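Local coordinates for protein SSD1 (Saccharomyces cerevisiae S288C, PDB 7AM1) that binds mRNA untranslated regions and represses translation as a non-enzymatic member of the RNase II family, at residues S376-H381 with L392-V397; S805-R811 with R894-M899; I318-N322 with A709-A713; Q500-R504 with E515-L519. All coordinates share one frame. Where two conformers were deposited one is given. Residue numbers count along the deposited sequence, not the author numbering.

Interaction 1. Residues S376-H381 with L392-V397; sequences SEFALH and LGCHVV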
loop_
_atom_site.group_PDB
_atom_site.type_symbol
_atom_site.label_atom_id
_atom_site.label_comp_id
_atom_site.label_asym_id
_atom_site.label_seq_id
_atom_site.Cartn_x
_atom_site.Cartn_y
_atom_site.Cartn_z
ATOM N N SER A 376 -14.782 -15.335 -10.081
ATOM C CA SER A 376 -15.598 -14.281 -10.674
ATOM C C SER A 376 -16.701 -13.920 -9.689
ATOM O O SER A 376 -17.535 -14.766 -9.345
ATOM C CB SER A 376 -16.198 -14.726 -12.007
ATOM O OG SER A 376 -17.133 -13.773 -12.482
ATOM N N GLU A 377 -16.700 -12.678 -9.221
ATOM C CA GLU A 377 -17.720 -12.235 -8.285
ATOM C C GLU A 377 -18.525 -11.050 -8.795
ATOM O O GLU A 377 -19.416 -10.576 -8.081
ATOM C CB GLU A 377 -17.089 -11.898 -6.923
ATOM C CG GLU A 377 -16.044 -10.794 -6.909
ATOM C CD GLU A 377 -15.390 -10.668 -5.538
ATOM O OE1 GLU A 377 -16.130 -10.711 -4.536
ATOM O OE2 GLU A 377 -14.147 -10.537 -5.448
ATOM N N PHE A 378 -18.262 -10.581 -10.012
ATOM C CA PHE A 378 -18.924 -9.413 -10.571
ATOM C C PHE A 378 -19.248 -9.686 -12.029
ATOM O O PHE A 378 -18.425 -10.248 -12.756
ATOM C CB PHE A 378 -18.034 -8.180 -10.448
ATOM C CG PHE A 378 -18.668 -6.916 -10.938
ATOM C CD1 PHE A 378 -19.602 -6.258 -10.160
ATOM C CD2 PHE A 378 -18.306 -6.364 -12.155
ATOM C CE1 PHE A 378 -20.176 -5.085 -10.591
ATOM C CE2 PHE A 378 -18.873 -5.187 -12.583
ATOM C CZ PHE A 378 -19.808 -4.548 -11.799
ATOM N N ALA A 379 -20.454 -9.307 -12.445
ATOM C CA ALA A 379 -20.906 -9.515 -13.812
ATOM C C ALA A 379 -21.690 -8.292 -14.265
ATOM O O ALA A 379 -22.230 -7.538 -13.450
ATOM C CB ALA A 379 -21.755 -10.787 -13.927
ATOM N N LEU A 380 -21.764 -8.111 -15.583
ATOM C CA LEU A 380 -22.392 -6.935 -16.155
ATOM C C LEU A 380 -23.258 -7.311 -17.345
ATOM O O LEU A 380 -23.018 -8.323 -18.012
ATOM C CB LEU A 380 -21.351 -5.924 -16.661
ATOM C CG LEU A 380 -20.512 -5.113 -15.686
ATOM C CD1 LEU A 380 -19.382 -4.438 -16.457
ATOM C CD2 LEU A 380 -21.377 -4.094 -14.959
ATOM N N HIS A 381 -24.255 -6.474 -17.619
ATOM C CA HIS A 381 -24.920 -6.494 -18.910
ATOM C C HIS A 381 -25.198 -5.058 -19.322
ATOM O O HIS A 381 -25.292 -4.161 -18.479
ATOM C CB HIS A 381 -26.218 -7.319 -18.910
ATOM C CG HIS A 381 -27.395 -6.647 -18.269
ATOM N ND1 HIS A 381 -27.805 -6.930 -16.984
ATOM C CD2 HIS A 381 -28.290 -5.756 -18.759
ATOM C CE1 HIS A 381 -28.886 -6.225 -16.701
ATOM N NE2 HIS A 381 -29.198 -5.500 -17.760
ATOM N N LEU A 392 -27.544 -0.470 -17.801
ATOM C CA LEU A 392 -26.317 -1.103 -17.330
ATOM C C LEU A 392 -26.658 -1.865 -16.054
ATOM O O LEU A 392 -26.998 -1.254 -15.035
ATOM C CB LEU A 392 -25.215 -0.081 -17.071
ATOM C CG LEU A 392 -23.906 -0.700 -16.572
ATOM C CD1 LEU A 392 -23.167 -1.365 -17.723
ATOM C CD2 LEU A 392 -23.034 0.327 -15.870
ATOM N N GLY A 393 -26.601 -3.193 -16.118
ATOM C CA GLY A 393 -26.820 -4.033 -14.951
ATOM C C GLY A 393 -25.504 -4.440 -14.335
ATOM O O GLY A 393 -24.588 -4.889 -15.030
ATOM N N CYS A 394 -25.406 -4.284 -13.013
ATOM C CA CYS A 394 -24.198 -4.590 -12.254
ATOM C C CYS A 394 -24.546 -5.612 -11.183
ATOM O O CYS A 394 -25.343 -5.323 -10.286
ATOM C CB CYS A 394 -23.617 -3.316 -11.641
ATOM S SG CYS A 394 -23.361 -2.007 -12.867
ATOM N N HIS A 395 -23.953 -6.801 -11.279
ATOM C CA HIS A 395 -24.366 -7.956 -10.492
ATOM C C HIS A 395 -23.204 -8.445 -9.641
ATOM O O HIS A 395 -22.097 -8.651 -10.153
ATOM C CB HIS A 395 -24.855 -9.092 -11.397
ATOM C CG HIS A 395 -25.754 -8.641 -12.508
ATOM N ND1 HIS A 395 -27.065 -8.268 -12.307
ATOM C CD2 HIS A 395 -25.525 -8.506 -13.837
ATOM C CE1 HIS A 395 -27.606 -7.924 -13.462
ATOM N NE2 HIS A 395 -26.693 -8.058 -14.408
ATOM N N VAL A 396 -23.468 -8.645 -8.350
ATOM C CA VAL A 396 -22.482 -9.116 -7.386
ATOM C C VAL A 396 -22.999 -10.396 -6.742
ATOM O O VAL A 396 -24.178 -10.485 -6.380
ATOM C CB VAL A 396 -22.198 -8.052 -6.305
ATOM C CG1 VAL A 396 -21.202 -8.592 -5.284
ATOM C CG2 VAL A 396 -21.691 -6.764 -6.938
ATOM N N VAL A 397 -22.116 -11.390 -6.605
ATOM C CA VAL A 397 -22.490 -12.631 -5.935
ATOM C C VAL A 397 -23.095 -12.318 -4.572
ATOM O O VAL A 397 -22.534 -11.549 -3.784
ATOM C CB VAL A 397 -21.270 -13.560 -5.806
ATOM C CG1 VAL A 397 -21.618 -14.768 -4.947
ATOM C CG2 VAL A 397 -20.792 -13.999 -7.175
#
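His395 and His381, the residues with the most surface buried in this antiparallel hairpin, lie on the same face of the sheet and join edge to edge: His381 ND1 and His395 NE2 are hydrogen-bonded at 3.0 Å, with the ring planes tilted by 23°. Each imidazole has its other nitrogen engaged, His381 NE2 with Glu391 and His395 ND1 with Ser450 on the next strand. Across from His381 sits Gly393, whose CA lies 3.8 Å from the imidazole centroid in a CH-pi contact; a CB there would clash with the ring. The main chains pair around these residues, Ala379 N reaching His395 O and His395 N reaching Ala379 O, both at 2.9 Å, and Gly393 N reaching His381 O at 2.9 Å. On the other face, helix 544-568 packs on Phe378, Leu380 and Cys394, Val396 meets Phe660 and Pro663, and Leu380 CD2 lies 3.6 Å from Cys394 SG. The histidine bond needs one protonated and one lone-pair nitrogen, so the two tautomers are probably linked.

Interaction 2. Residues S805-R811 with R894-M899; sequences SIKNKFR and RAEVGM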
loop_
_atom_site.group_PDB
_atom_site.type_symbol
_atom_site.label_atom_id
_atom_site.label_comp_id
_atom_site.label_asym_id
_atom_site.label_seq_id
_atom_site.Cartn_x
_atom_site.Cartn_y
_atom_site.Cartn_z
ATOM N N SER A 805 27.302 -7.492 6.747
ATOM C CA SER A 805 26.306 -8.552 6.658
ATOM C C SER A 805 25.744 -8.726 5.253
ATOM O O SER A 805 24.847 -9.554 5.057
ATOM C CB SER A 805 25.168 -8.275 7.645
ATOM O OG SER A 805 24.463 -7.102 7.283
ATOM N N ILE A 806 26.246 -7.977 4.271
ATOM C CA ILE A 806 25.776 -8.140 2.902
ATOM C C ILE A 806 26.307 -9.445 2.336
ATOM O O ILE A 806 27.518 -9.704 2.355
ATOM C CB ILE A 806 26.223 -6.952 2.031
ATOM C CG1 ILE A 806 25.514 -5.671 2.462
ATOM C CG2 ILE A 806 26.004 -7.262 0.553
ATOM C CD1 ILE A 806 26.015 -4.444 1.720
ATOM N N LYS A 807 25.396 -10.287 1.850
ATOM C CA LYS A 807 25.778 -11.572 1.277
ATOM C C LYS A 807 26.173 -11.446 -0.191
ATOM O O LYS A 807 26.967 -12.253 -0.686
ATOM C CB LYS A 807 24.638 -12.572 1.466
ATOM C CG LYS A 807 24.338 -12.865 2.936
ATOM C CD LYS A 807 23.767 -14.262 3.128
ATOM C CE LYS A 807 23.527 -14.576 4.603
ATOM N NZ LYS A 807 22.378 -13.807 5.175
ATOM N N ASN A 808 25.578 -10.505 -0.923
ATOM C CA ASN A 808 25.866 -10.319 -2.347
ATOM C C ASN A 808 26.811 -9.129 -2.498
ATOM O O ASN A 808 26.418 -8.029 -2.885
ATOM C CB ASN A 808 24.568 -10.143 -3.131
ATOM C CG ASN A 808 23.735 -8.956 -2.647
ATOM O OD1 ASN A 808 23.637 -8.687 -1.446
ATOM N ND2 ASN A 808 23.092 -8.274 -3.588
ATOM N N LYS A 809 28.092 -9.372 -2.221
ATOM C CA LYS A 809 29.057 -8.283 -2.125
ATOM C C LYS A 809 29.658 -7.853 -3.461
ATOM O O LYS A 809 30.228 -6.760 -3.535
ATOM C CB LYS A 809 30.215 -8.682 -1.199
ATOM C CG LYS A 809 29.831 -8.876 0.264
ATOM C CD LYS A 809 31.056 -8.791 1.161
ATOM C CE LYS A 809 30.673 -8.845 2.635
ATOM N NZ LYS A 809 30.170 -10.195 2.996
ATOM N N PHE A 810 29.512 -8.633 -4.527
ATOM C CA PHE A 810 30.270 -8.355 -5.741
ATOM C C PHE A 810 29.571 -7.312 -6.603
ATOM O O PHE A 810 28.366 -7.403 -6.861
ATOM C CB PHE A 810 30.477 -9.632 -6.558
ATOM C CG PHE A 810 31.043 -9.373 -7.924
ATOM C CD1 PHE A 810 32.353 -8.948 -8.073
ATOM C CD2 PHE A 810 30.259 -9.526 -9.052
ATOM C CE1 PHE A 810 32.875 -8.692 -9.323
ATOM C CE2 PHE A 810 30.772 -9.270 -10.307
ATOM C CZ PHE A 810 32.081 -8.851 -10.443
ATOM N N ARG A 811 30.335 -6.300 -7.025
ATOM C CA ARG A 811 29.866 -5.276 -7.948
ATOM C C ARG A 811 30.862 -5.138 -9.088
ATOM O O ARG A 811 32.058 -4.937 -8.853
ATOM C CB ARG A 811 29.695 -3.914 -7.264
ATOM C CG ARG A 811 28.406 -3.741 -6.479
ATOM C CD ARG A 811 28.566 -4.186 -5.044
ATOM N NE ARG A 811 27.618 -3.503 -4.173
ATOM C CZ ARG A 811 27.569 -3.655 -2.855
ATOM N NH1 ARG A 811 28.419 -4.472 -2.247
ATOM N NH2 ARG A 811 26.668 -2.986 -2.146
ATOM N N ARG A 894 20.473 -1.639 -6.872
ATOM C CA ARG A 894 20.800 -2.909 -6.252
ATOM C C ARG A 894 19.808 -3.231 -5.143
ATOM O O ARG A 894 19.211 -2.339 -4.540
ATOM C CB ARG A 894 22.202 -2.884 -5.653
ATOM C CG ARG A 894 23.144 -3.851 -6.263
ATOM C CD ARG A 894 24.511 -3.632 -5.662
ATOM N NE ARG A 894 24.583 -4.128 -4.293
ATOM C CZ ARG A 894 25.048 -5.327 -3.955
ATOM N NH1 ARG A 894 25.075 -5.682 -2.678
ATOM N NH2 ARG A 894 25.490 -6.168 -4.882
ATOM N N ALA A 895 19.680 -4.525 -4.856
ATOM C CA ALA A 895 19.017 -5.033 -3.658
ATOM C C ALA A 895 20.076 -5.687 -2.769
ATOM O O ALA A 895 20.648 -6.720 -3.138
ATOM C CB ALA A 895 17.909 -6.025 -4.015
ATOM N N GLU A 896 20.346 -5.081 -1.606
ATOM C CA GLU A 896 21.300 -5.639 -0.651
ATOM C C GLU A 896 20.654 -6.833 0.044
ATOM O O GLU A 896 19.595 -6.693 0.663
ATOM C CB GLU A 896 21.705 -4.615 0.412
ATOM C CG GLU A 896 22.001 -3.211 -0.067
ATOM C CD GLU A 896 23.311 -3.088 -0.802
ATOM O OE1 GLU A 896 24.056 -4.087 -0.880
ATOM O OE2 GLU A 896 23.592 -1.978 -1.302
ATOM N N VAL A 897 21.274 -8.002 -0.058
ATOM C CA VAL A 897 20.743 -9.217 0.549
ATOM C C VAL A 897 21.455 -9.454 1.872
ATOM O O VAL A 897 22.673 -9.263 1.978
ATOM C CB VAL A 897 20.921 -10.419 -0.397
ATOM C CG1 VAL A 897 20.482 -11.707 0.282
ATOM C CG2 VAL A 897 20.149 -10.187 -1.687
ATOM N N GLY A 898 20.698 -9.893 2.880
ATOM C CA GLY A 898 21.263 -10.146 4.194
ATOM C C GLY A 898 20.271 -10.116 5.342
ATOM O O GLY A 898 20.391 -10.909 6.281
ATOM N N MET A 899 19.313 -9.190 5.301
ATOM C CA MET A 899 18.291 -9.068 6.330
ATOM C C MET A 899 17.073 -9.930 5.999
ATOM O O MET A 899 16.955 -10.494 4.909
ATOM C CB MET A 899 17.868 -7.603 6.488
ATOM C CG MET A 899 19.047 -6.663 6.637
ATOM S SD MET A 899 19.886 -6.826 8.221
ATOM C CE MET A 899 21.243 -5.685 7.961
#
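The loop 805-811 runs beside the end of strand 888-896 without forming regular sheet, coming closest where the CA atoms of Ile806 and Gly898 are 5.1 Å apart and spreading to 9.5 Å between those of Arg811 and Arg894. One main-chain hydrogen bond ties the two, from Lys807 N to Val897 O at 2.9 Å. Gly898, with phi of 158°, adopts a backbone conformation in which a CB would collide with the preceding carbonyl as well as with Ser805 O. Asn808 imitates a strand partner with its side-chain amide: OD1 accepts from Val897 N at 2.8 Å, while ND2 donates to Ala895 O at 2.9 Å. The Asn808 carbonyl O in turn receives Arg894 NH1 at 2.7 Å and NH2 at 2.9 Å. On the guanidinium face of Arg894 opposite Asn808 ND2 lies, in the conformer given, the guanidinium of Arg811, their centres 3.2 Å apart and planes at 27°. Glu896 OE1 binds both, 2.6 Å from Arg894 NH1 and 3.1 Å from Arg811 NH2, and Thr905 holds OE2. The strand pairs with strand 732-741, consistent with an OB-like domain, and Glu896, with carbonyls such as Asn808 O, probably offsets the stacked charges' repulsion.

Interaction 3. Residues I318-N322 with A709-A713; sequences ILRDN and AQEQA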
loop_
_atom_site.group_PDB
_atom_site.type_symbol
_atom_site.label_atom_id
_atom_site.label_comp_id
_atom_site.label_asym_id
_atom_site.label_seq_id
_atom_site.Cartn_x
_atom_site.Cartn_y
_atom_site.Cartn_z
ATOM N N ILE A 318 5.798 -12.966 6.071
ATOM C CA ILE A 318 5.014 -11.796 5.686
ATOM C C ILE A 318 3.574 -11.951 6.149
ATOM O O ILE A 318 2.973 -11.009 6.680
ATOM C CB ILE A 318 5.097 -11.568 4.163
ATOM C CG1 ILE A 318 6.496 -11.072 3.793
ATOM C CG2 ILE A 318 3.999 -10.590 3.704
ATOM C CD1 ILE A 318 6.795 -11.093 2.317
ATOM N N LEU A 319 2.999 -13.141 5.968
ATOM C CA LEU A 319 1.614 -13.363 6.367
ATOM C C LEU A 319 1.451 -13.246 7.879
ATOM O O LEU A 319 0.536 -12.567 8.363
ATOM C CB LEU A 319 1.136 -14.727 5.869
ATOM C CG LEU A 319 0.843 -14.834 4.370
ATOM C CD1 LEU A 319 0.644 -16.285 3.969
ATOM C CD2 LEU A 319 -0.380 -14.010 3.990
ATOM N N ARG A 320 2.325 -13.915 8.643
ATOM C CA ARG A 320 2.215 -13.888 10.099
ATOM C C ARG A 320 2.450 -12.489 10.649
ATOM O O ARG A 320 1.770 -12.059 11.589
ATOM C CB ARG A 320 3.222 -14.835 10.747
ATOM C CG ARG A 320 3.203 -16.287 10.335
ATOM C CD ARG A 320 2.025 -17.037 10.893
ATOM N NE ARG A 320 1.940 -18.361 10.287
ATOM C CZ ARG A 320 2.630 -19.417 10.715
ATOM N NH1 ARG A 320 3.440 -19.305 11.760
ATOM N NH2 ARG A 320 2.505 -20.589 10.112
ATOM N N ASP A 321 3.450 -11.782 10.112
ATOM C CA ASP A 321 3.729 -10.431 10.581
ATOM C C ASP A 321 2.526 -9.534 10.378
ATOM O O ASP A 321 2.340 -8.561 11.118
ATOM C CB ASP A 321 4.936 -9.850 9.853
ATOM C CG ASP A 321 5.443 -8.575 10.500
ATOM O OD1 ASP A 321 5.591 -8.547 11.744
ATOM O OD2 ASP A 321 5.719 -7.607 9.759
ATOM N N ASN A 322 1.715 -9.828 9.367
ATOM C CA ASN A 322 0.478 -9.107 9.125
ATOM C C ASN A 322 -0.748 -9.850 9.647
ATOM O O ASN A 322 -1.860 -9.604 9.173
ATOM C CB ASN A 322 0.367 -8.797 7.636
ATOM C CG ASN A 322 1.386 -7.763 7.199
ATOM O OD1 ASN A 322 1.249 -6.580 7.507
ATOM N ND2 ASN A 322 2.425 -8.207 6.505
ATOM N N ALA A 709 0.934 -6.803 3.374
ATOM C CA ALA A 709 1.424 -8.090 2.898
ATOM C C ALA A 709 1.623 -8.072 1.390
ATOM O O ALA A 709 2.648 -8.550 0.884
ATOM C CB ALA A 709 0.450 -9.201 3.295
ATOM N N GLN A 710 0.668 -7.501 0.654
ATOM C CA GLN A 710 0.770 -7.489 -0.800
ATOM C C GLN A 710 2.014 -6.734 -1.254
ATOM O O GLN A 710 2.797 -7.241 -2.064
ATOM C CB GLN A 710 -0.500 -6.891 -1.409
ATOM C CG GLN A 710 -0.387 -6.588 -2.901
ATOM C CD GLN A 710 -1.733 -6.286 -3.537
ATOM O OE1 GLN A 710 -1.955 -5.204 -4.085
ATOM N NE2 GLN A 710 -2.637 -7.252 -3.475
ATOM N N GLU A 711 2.241 -5.536 -0.710
ATOM C CA GLU A 711 3.397 -4.753 -1.138
ATOM C C GLU A 711 4.708 -5.361 -0.653
ATOM O O GLU A 711 5.728 -5.260 -1.343
ATOM C CB GLU A 711 3.256 -3.310 -0.656
ATOM C CG GLU A 711 2.075 -2.601 -1.319
ATOM C CD GLU A 711 2.388 -1.187 -1.780
ATOM O OE1 GLU A 711 3.313 -0.561 -1.215
ATOM O OE2 GLU A 711 1.705 -0.707 -2.712
ATOM N N GLN A 712 4.712 -5.967 0.535
ATOM C CA GLN A 712 5.919 -6.624 1.024
ATOM C C GLN A 712 6.300 -7.793 0.128
ATOM O O GLN A 712 7.486 -8.033 -0.123
ATOM C CB GLN A 712 5.706 -7.083 2.464
ATOM C CG GLN A 712 5.807 -5.945 3.470
ATOM C CD GLN A 712 5.297 -6.322 4.849
ATOM O OE1 GLN A 712 5.007 -7.487 5.126
ATOM N NE2 GLN A 712 5.170 -5.329 5.718
ATOM N N ALA A 713 5.305 -8.541 -0.351
ATOM C CA ALA A 713 5.583 -9.672 -1.227
ATOM C C ALA A 713 6.020 -9.203 -2.611
ATOM O O ALA A 713 6.913 -9.802 -3.222
ATOM C CB ALA A 713 4.350 -10.573 -1.309
HETATM O O HOH W 1 3.737 -6.058 8.423
HETATM O O HOH W 2 7.122 -8.503 7.119
#
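Ile318 lays its side chain along helix 689-725, its CG2 3.7 Å from Ala709 CA and 3.8 Å from Ala709 CB, while CD1 extends to within 4.4 Å of Ala713 CB. The two alanines, one helical turn apart, present so little bulk that the isoleucine can approach the helix backbone, and the CA atoms of Ile318 and Ala709 are only 5.9 Å apart. Leu716, a further turn along, also touches Ile318. Beside this apolar patch runs a polar one. Asn322, the first residue to leave helical geometry at the end of helix 311-321, turns its amide back so that ND2 donates to Ile318 O at 2.9 Å and also to Gln712 OE1 at 3.0 Å, while its OD1 is bonded to Gln708. Two waters complete the bridge between the helices. Water 1 donates to Asp321 OD2 at 2.8 Å and to Asn322 OD1 at 2.7 Å and accepts from Gln712 NE2 at 3.1 Å; water 2 links Asp321 OD2 to Gln712 OE1, 3.1 Å from each. The contact joins helix 311-321, within the second cold-shock domain, to the long helix 689-725. Its chemistry is that of a close-packed aliphatic seam flanked by a hydrated amide network, in which Gln712 OE1 bonds directly to Asn322 while NE2 reaches Asp321 and Asn322 through water 1.

Interaction 4. Residues Q500-R504 with E515-L519; sequences QEIAR and EATLL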
loop_
_atom_site.group_PDB
_atom_site.type_symbol
_atom_site.label_atom_id
_atom_site.label_comp_id
_atom_site.label_asym_id
_atom_site.label_seq_id
_atom_site.Cartn_x
_atom_site.Cartn_y
_atom_site.Cartn_z
ATOM N N GLN A 500 -17.280 0.624 -22.053
ATOM C CA GLN A 500 -16.197 1.568 -21.801
ATOM C C GLN A 500 -16.718 2.998 -21.774
ATOM O O GLN A 500 -16.377 3.777 -20.878
ATOM C CB GLN A 500 -15.101 1.416 -22.858
ATOM C CG GLN A 500 -14.061 2.530 -22.823
ATOM C CD GLN A 500 -12.891 2.285 -23.756
ATOM O OE1 GLN A 500 -12.779 1.225 -24.373
ATOM N NE2 GLN A 500 -12.006 3.269 -23.859
ATOM N N GLU A 501 -17.566 3.362 -22.738
ATOM C CA GLU A 501 -18.063 4.731 -22.769
ATOM C C GLU A 501 -18.946 5.019 -21.563
ATOM O O GLU A 501 -18.955 6.148 -21.061
ATOM C CB GLU A 501 -18.816 5.000 -24.072
ATOM C CG GLU A 501 -19.433 6.392 -24.138
ATOM C CD GLU A 501 -18.426 7.504 -23.882
ATOM O OE1 GLU A 501 -18.830 8.556 -23.339
ATOM O OE2 GLU A 501 -17.233 7.322 -24.207
ATOM N N ILE A 502 -19.689 4.021 -21.082
ATOM C CA ILE A 502 -20.457 4.203 -19.855
ATOM C C ILE A 502 -19.521 4.408 -18.670
ATOM O O ILE A 502 -19.693 5.337 -17.875
ATOM C CB ILE A 502 -21.400 3.007 -19.627
ATOM C CG1 ILE A 502 -22.491 2.980 -20.696
ATOM C CG2 ILE A 502 -22.020 3.074 -18.231
ATOM C CD1 ILE A 502 -23.280 1.691 -20.719
ATOM N N ALA A 503 -18.504 3.553 -18.543
ATOM C CA ALA A 503 -17.521 3.741 -17.484
ATOM C C ALA A 503 -16.885 5.122 -17.574
ATOM O O ALA A 503 -16.688 5.789 -16.552
ATOM C CB ALA A 503 -16.451 2.654 -17.554
ATOM N N ARG A 504 -16.553 5.565 -18.791
ATOM C CA ARG A 504 -15.939 6.878 -18.961
ATOM C C ARG A 504 -16.871 7.990 -18.496
ATOM O O ARG A 504 -16.422 8.977 -17.900
ATOM C CB ARG A 504 -15.555 7.101 -20.428
ATOM C CG ARG A 504 -14.620 8.291 -20.657
ATOM C CD ARG A 504 -14.749 8.870 -22.068
ATOM N NE ARG A 504 -16.077 9.445 -22.278
ATOM C CZ ARG A 504 -16.454 10.654 -21.862
ATOM N NH1 ARG A 504 -15.600 11.444 -21.221
ATOM N NH2 ARG A 504 -17.692 11.076 -22.092
ATOM N N GLU A 515 -14.746 15.959 -20.408
ATOM C CA GLU A 515 -13.942 15.412 -21.492
ATOM C C GLU A 515 -12.964 14.337 -21.030
ATOM O O GLU A 515 -12.112 13.915 -21.817
ATOM C CB GLU A 515 -13.180 16.541 -22.191
ATOM C CG GLU A 515 -14.070 17.660 -22.713
ATOM C CD GLU A 515 -15.114 17.164 -23.693
ATOM O OE1 GLU A 515 -16.323 17.343 -23.429
ATOM O OE2 GLU A 515 -14.721 16.585 -24.729
ATOM N N ALA A 516 -13.076 13.876 -19.787
ATOM C CA ALA A 516 -12.069 12.986 -19.226
ATOM C C ALA A 516 -12.021 11.660 -19.974
ATOM O O ALA A 516 -13.052 11.107 -20.368
ATOM C CB ALA A 516 -12.357 12.734 -17.744
ATOM N N THR A 517 -10.809 11.154 -20.163
ATOM C CA THR A 517 -10.568 9.814 -20.679
ATOM C C THR A 517 -10.106 8.923 -19.533
ATOM O O THR A 517 -9.490 9.394 -18.573
ATOM C CB THR A 517 -9.520 9.828 -21.792
ATOM O OG1 THR A 517 -8.287 10.353 -21.285
ATOM C CG2 THR A 517 -9.991 10.681 -22.952
ATOM N N LEU A 518 -10.420 7.629 -19.631
ATOM C CA LEU A 518 -10.145 6.721 -18.520
ATOM C C LEU A 518 -8.651 6.600 -18.245
ATOM O O LEU A 518 -8.253 6.346 -17.104
ATOM C CB LEU A 518 -10.760 5.351 -18.796
ATOM C CG LEU A 518 -12.289 5.318 -18.770
ATOM C CD1 LEU A 518 -12.820 4.024 -19.366
ATOM C CD2 LEU A 518 -12.804 5.493 -17.345
ATOM N N LEU A 519 -7.810 6.780 -19.263
ATOM C CA LEU A 519 -6.373 6.863 -19.036
ATOM C C LEU A 519 -5.890 8.273 -19.373
ATOM O O LEU A 519 -6.435 8.916 -20.273
ATOM C CB LEU A 519 -5.604 5.847 -19.887
ATOM C CG LEU A 519 -5.908 4.369 -19.636
ATOM C CD1 LEU A 519 -5.116 3.479 -20.581
ATOM C CD2 LEU A 519 -5.613 3.996 -18.203
#
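Arg504 has a t chi1 and t chi2 but bends at chi3 (65°, p), which turns its guanidinium back along the helix toward Glu501 while leaving NH1 directed at the neighbouring loop. There NH1 donates to Ala516 O at 2.7 Å, and also to the carbonyl of Pro514, two residues earlier. Glu501, with chi1 t and chi2 p, receives the other side of the group: its OE1 lies 3.0 Å from Arg504 NH2 in a salt bridge, and OE2 is 3.1 Å from Arg504 NE. Within the RNB domain, segment 515-519 lies in the loop that leads from helix 495-510 to helix 523-529 and runs back past the first helix. Leu518 fills the space between them in an m,t rotamer that brings both methyls to the helix, CD2 3.8 Å from Arg504 CA and CD1 4.3 Å from Ala503 CB; CD1 also comes 4.0 Å from CG of Gln500, whose side chain is extended (t,t). Val548 of helix 544-568 touches both Ala503 and Leu518. Thr517, its CA-to-CB bond pointing away from the helix, has a p rotamer that sets OG1 2.6 Å from Leu519 O, a hydrogen bond within the loop.

How the interactions relate
Interactions 1 and 4 belong to the same RNB domain and touch directly, Leu392 CD2 packing against Ile502 CG2 at 3.8 Å, so helix 495-510 meets the hairpin on one flank and its own return loop on another. Helix 544-568 contacts both. Interaction 3 lies near the centre of the chain, its nearest atoms about 12 Å from interaction 1 and about 11 Å from interaction 2, and it spans the sequence that contains interactions 1 and 4. Helix 689-725 supplies one side of interaction 3 and, through Asn723 and Cys719, also supports interaction 2, about 48 Å from interaction 1 between centres. A pentaethylene glycol molecule, probably from crystallisation, lies about 4 Å from the Gln712 side chain.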